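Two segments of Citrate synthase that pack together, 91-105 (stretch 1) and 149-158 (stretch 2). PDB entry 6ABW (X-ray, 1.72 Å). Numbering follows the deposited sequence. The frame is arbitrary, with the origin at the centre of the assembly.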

# COMPACT_ATOMS: atom_id res chain seq x y z
N VAL A 91 -18.50 -4.19 -2.40
CA VAL A 91 -17.41 -4.27 -1.41
C VAL A 91 -17.62 -5.51 -0.52
O VAL A 91 -16.68 -6.28 -0.25
CB VAL A 91 -17.33 -3.01 -0.56
CG1 VAL A 91 -16.21 -3.14 0.45
CG2 VAL A 91 -17.02 -1.84 -1.45
N ILE A 92 -18.87 -5.70 -0.06
CA ILE A 92 -19.22 -6.83 0.74
C ILE A 92 -18.98 -8.12 -0.05
O ILE A 92 -18.39 -9.08 0.47
CB ILE A 92 -20.70 -6.75 1.25
CG1 ILE A 92 -20.98 -5.50 2.08
CG2 ILE A 92 -21.10 -8.04 1.96
CD1 ILE A 92 -19.96 -5.22 3.13
N ASP A 93 -19.41 -8.15 -1.32
CA ASP A 93 -19.25 -9.35 -2.16
C ASP A 93 -17.79 -9.72 -2.26
O ASP A 93 -17.41 -10.91 -2.26
CB ASP A 93 -19.77 -9.12 -3.59
CG ASP A 93 -21.30 -8.91 -3.70
OD1 ASP A 93 -22.03 -9.12 -2.69
OD2 ASP A 93 -21.74 -8.49 -4.83
N MET A 94 -16.94 -8.73 -2.34
CA MET A 94 -15.52 -9.01 -2.46
C MET A 94 -14.94 -9.66 -1.25
O MET A 94 -14.17 -10.63 -1.36
CB MET A 94 -14.73 -7.74 -2.72
CG MET A 94 -15.04 -7.23 -4.13
SD MET A 94 -14.11 -5.74 -4.63
CE MET A 94 -12.67 -5.96 -3.62
N ILE A 95 -15.33 -9.17 -0.08
CA ILE A 95 -14.89 -9.78 1.15
C ILE A 95 -15.30 -11.29 1.20
O ILE A 95 -14.50 -12.17 1.61
CB ILE A 95 -15.45 -9.02 2.39
CG1 ILE A 95 -14.81 -7.63 2.52
CG2 ILE A 95 -15.22 -9.83 3.68
CD1 ILE A 95 -15.67 -6.71 3.39
N TYR A 96 -16.55 -11.53 0.82
CA TYR A 96 -17.12 -12.87 0.86
C TYR A 96 -16.64 -13.75 -0.30
O TYR A 96 -16.85 -14.94 -0.26
CB TYR A 96 -18.66 -12.81 0.85
CG TYR A 96 -19.19 -12.62 2.25
CD1 TYR A 96 -19.25 -11.35 2.81
CD2 TYR A 96 -19.62 -13.68 2.99
CE1 TYR A 96 -19.73 -11.13 4.10
CE2 TYR A 96 -20.13 -13.48 4.28
CZ TYR A 96 -20.14 -12.23 4.83
OH TYR A 96 -20.65 -12.05 6.07
N SER A 97 -15.92 -13.21 -1.27
CA SER A 97 -15.42 -14.06 -2.35
C SER A 97 -13.95 -14.53 -2.14
O SER A 97 -13.49 -15.42 -2.83
CB SER A 97 -15.57 -13.35 -3.67
OG SER A 97 -14.57 -12.41 -3.76
N LEU A 98 -13.25 -13.93 -1.17
CA LEU A 98 -11.90 -14.41 -0.82
C LEU A 98 -11.97 -15.74 -0.09
O LEU A 98 -13.00 -16.06 0.52
CB LEU A 98 -11.19 -13.34 -0.02
CG LEU A 98 -10.86 -12.07 -0.80
CD1 LEU A 98 -10.35 -10.96 0.14
CD2 LEU A 98 -9.78 -12.37 -1.83
N PRO A 99 -10.93 -16.57 -0.17
CA PRO A 99 -10.94 -17.81 0.62
C PRO A 99 -11.14 -17.53 2.09
O PRO A 99 -10.61 -16.58 2.61
CB PRO A 99 -9.57 -18.43 0.40
CG PRO A 99 -9.10 -17.82 -0.85
CD PRO A 99 -9.73 -16.44 -0.97
N ARG A 100 -11.97 -18.34 2.72
CA ARG A 100 -12.35 -18.09 4.09
C ARG A 100 -11.18 -18.23 5.06
O ARG A 100 -11.26 -17.71 6.17
CB ARG A 100 -13.52 -18.98 4.53
CG ARG A 100 -14.87 -18.53 3.94
CD ARG A 100 -16.00 -19.46 4.33
NE ARG A 100 -16.02 -19.60 5.78
CZ ARG A 100 -16.66 -20.54 6.47
NH1 ARG A 100 -17.42 -21.43 5.84
NH2 ARG A 100 -16.56 -20.56 7.80
N ASP A 101 -10.11 -18.92 4.67
CA ASP A 101 -8.93 -19.02 5.50
C ASP A 101 -7.93 -17.88 5.23
O ASP A 101 -6.85 -17.94 5.76
CB ASP A 101 -8.25 -20.42 5.44
CG ASP A 101 -7.62 -20.76 4.10
OD1 ASP A 101 -7.89 -20.09 3.06
OD2 ASP A 101 -6.85 -21.76 4.06
N SER A 102 -8.29 -16.86 4.45
CA SER A 102 -7.32 -15.77 4.13
C SER A 102 -7.02 -14.94 5.37
O SER A 102 -7.87 -14.82 6.25
CB SER A 102 -7.88 -14.80 3.09
OG SER A 102 -8.41 -15.45 1.99
N ASP A 103 -5.82 -14.39 5.43
CA ASP A 103 -5.44 -13.50 6.52
C ASP A 103 -6.47 -12.33 6.60
O ASP A 103 -6.80 -11.71 5.58
CB ASP A 103 -4.05 -12.97 6.24
CG ASP A 103 -3.51 -12.13 7.38
OD1 ASP A 103 -4.22 -11.30 7.93
OD2 ASP A 103 -2.33 -12.32 7.76
N ALA A 104 -7.01 -12.07 7.79
CA ALA A 104 -8.03 -11.05 7.93
C ALA A 104 -7.53 -9.64 7.53
O ALA A 104 -8.27 -8.90 6.97
CB ALA A 104 -8.60 -11.07 9.34
N VAL A 105 -6.28 -9.30 7.82
CA VAL A 105 -5.75 -8.02 7.46
C VAL A 105 -5.71 -7.87 5.92
O VAL A 105 -6.01 -6.80 5.38
CB VAL A 105 -4.38 -7.79 8.12
CG1 VAL A 105 -3.69 -6.50 7.56
CG2 VAL A 105 -4.60 -7.70 9.60
N ALA A 149 -17.65 -13.15 7.22
CA ALA A 149 -17.18 -14.00 6.13
C ALA A 149 -16.37 -15.18 6.54
O ALA A 149 -16.59 -16.32 6.07
CB ALA A 149 -16.47 -13.21 5.07
N LYS A 150 -15.40 -14.95 7.42
CA LYS A 150 -14.53 -16.03 7.85
C LYS A 150 -15.31 -17.09 8.67
O LYS A 150 -15.01 -18.27 8.58
CB LYS A 150 -13.32 -15.48 8.60
CG LYS A 150 -12.33 -14.81 7.67
CD LYS A 150 -11.14 -14.20 8.45
CE LYS A 150 -10.13 -15.23 8.94
NZ LYS A 150 -9.52 -16.17 7.95
N GLU A 151 -16.33 -16.66 9.37
CA GLU A 151 -17.18 -17.51 10.17
C GLU A 151 -18.32 -18.15 9.31
O GLU A 151 -19.00 -19.03 9.81
CB GLU A 151 -17.79 -16.72 11.30
CG GLU A 151 -16.90 -16.19 12.41
CD GLU A 151 -16.34 -17.22 13.39
OE1 GLU A 151 -15.42 -18.05 13.02
OE2 GLU A 151 -16.76 -17.14 14.59
N GLY A 152 -18.53 -17.71 8.07
CA GLY A 152 -19.56 -18.25 7.17
C GLY A 152 -20.94 -17.78 7.57
O GLY A 152 -21.89 -18.50 7.37
N LYS A 153 -21.06 -16.57 8.12
CA LYS A 153 -22.36 -15.97 8.46
C LYS A 153 -22.79 -14.96 7.42
O LYS A 153 -21.96 -14.39 6.69
CB LYS A 153 -22.29 -15.22 9.77
CG LYS A 153 -22.06 -16.07 11.00
CD LYS A 153 -21.99 -15.11 12.20
CE LYS A 153 -22.29 -15.72 13.54
NZ LYS A 153 -21.44 -16.91 13.72
N LYS A 154 -24.07 -14.66 7.37
CA LYS A 154 -24.58 -13.67 6.49
C LYS A 154 -24.02 -12.25 6.79
O LYS A 154 -23.76 -11.94 7.96
CB LYS A 154 -26.11 -13.67 6.68
CG LYS A 154 -26.88 -12.92 5.64
CD LYS A 154 -28.33 -13.44 5.45
CE LYS A 154 -29.06 -13.70 6.76
NZ LYS A 154 -28.93 -12.61 7.79
N PRO A 155 -23.85 -11.38 5.77
CA PRO A 155 -23.33 -10.02 6.07
C PRO A 155 -24.19 -9.20 7.05
O PRO A 155 -25.41 -9.45 7.19
CB PRO A 155 -23.28 -9.31 4.72
CG PRO A 155 -23.53 -10.34 3.70
CD PRO A 155 -23.98 -11.60 4.33
N ALA A 156 -23.59 -8.20 7.65
CA ALA A 156 -24.36 -7.25 8.48
C ALA A 156 -23.69 -5.90 8.43
O ALA A 156 -22.48 -5.80 8.71
CB ALA A 156 -24.37 -7.70 9.93
N ILE A 157 -24.47 -4.87 8.22
CA ILE A 157 -23.97 -3.47 8.21
C ILE A 157 -24.24 -2.83 9.54
O ILE A 157 -25.40 -2.89 10.04
CB ILE A 157 -24.70 -2.67 7.10
CG1 ILE A 157 -24.64 -3.41 5.74
CG2 ILE A 157 -24.16 -1.21 7.00
CD1 ILE A 157 -23.23 -3.62 5.20
N PRO A 158 -23.22 -2.20 10.16
CA PRO A 158 -23.52 -1.43 11.38
C PRO A 158 -24.64 -0.42 11.21
O PRO A 158 -24.76 0.23 10.17
CB PRO A 158 -22.24 -0.77 11.72
CG PRO A 158 -21.15 -1.62 11.01
CD PRO A 158 -21.82 -2.03 9.74
O HOH W 1 -11.77 -19.09 8.92

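How do the two backbones lie against each other? Stretch 1 is the end of a helix, a type I beta turn from Pro 99 to Ser 102, and the start of a second helix that Asp 103 caps, its OD1 accepting from Val 105 N at 2.9 Å. Stretch 2 enters as the last residues of a helix, leaves it at Gly 152 in a Schellman motif, and continues as an extended loop. The chains come closest at the turn, where the CA atoms of Arg 100 and Lys 150 are 4.8 Å apart; Tyr 96 and Ala 149 follow at 5.4 Å between CA atoms, and the spacing opens to 7.4 Å between those of Ile 92 and Pro 155. Together the two stretches bury 625 Å².

Which apolar groups fill the space between them? Ala 149 points its small side chain toward stretch 1, and its CB sits 3.6 Å from the centroid of the Tyr 96 ring, almost on the ring normal, a CH-pi contact over one face. The same methyl also meets the aliphatic side chain of Ile 95, with Ala 149 CB 3.9 Å from Ile 95 CG2. Farther along the loop, where the backbones stand wider apart, longer side chains span the gap: Ile 92 CG2 packs 3.7 Å from Pro 155 CB, and Ile 92 CD1 reaches to 4.2 Å from Ile 157 CD1. Tyr 96 joins this group too, its CE1 lying 3.9 Å from Pro 155 CG.

What does the tyrosine hydroxyl do at the far end of the ring? It donates a hydrogen bond to the loop backbone, Tyr 96 OH to Lys 153 O at 2.8 Å, with the acceptor at the ring edge, near its plane. One side chain thus combines apolar packing with a polar tie to the loop just beyond Gly 152. Pro 155 N is also near, 3.3 Å from Tyr 96 OH, but a proline nitrogen in a chain carries no hydrogen and the pair forms no bond.

How do two charged side chains hold the turn to the helix end? Each reaches for backbone carbonyls of the other stretch. Arg 100 donates twice to one oxygen: Arg 100 NH2 lies 2.9 Å from Lys 150 O, and Arg 100 NE makes a longer bond of 3.3 Å to the same Lys 150 O. In return, Lys 150 NZ donates to Arg 100 O at 2.9 Å and to Ser 102 O at 2.7 Å, so its ammonium group ties together two carbonyls of the turn region. The exchange is reciprocal, with each residue's side chain bonded to the other's carbonyl. A water adds a further link, donating to Arg 100 O at 3.1 Å and, weakly, to Lys 150 O at 3.4 Å. Gly 152 N lies over one face of the guanidinium, and an ideal CB on this glycine would be only 3.0 Å from Arg 100 NH1, a clash.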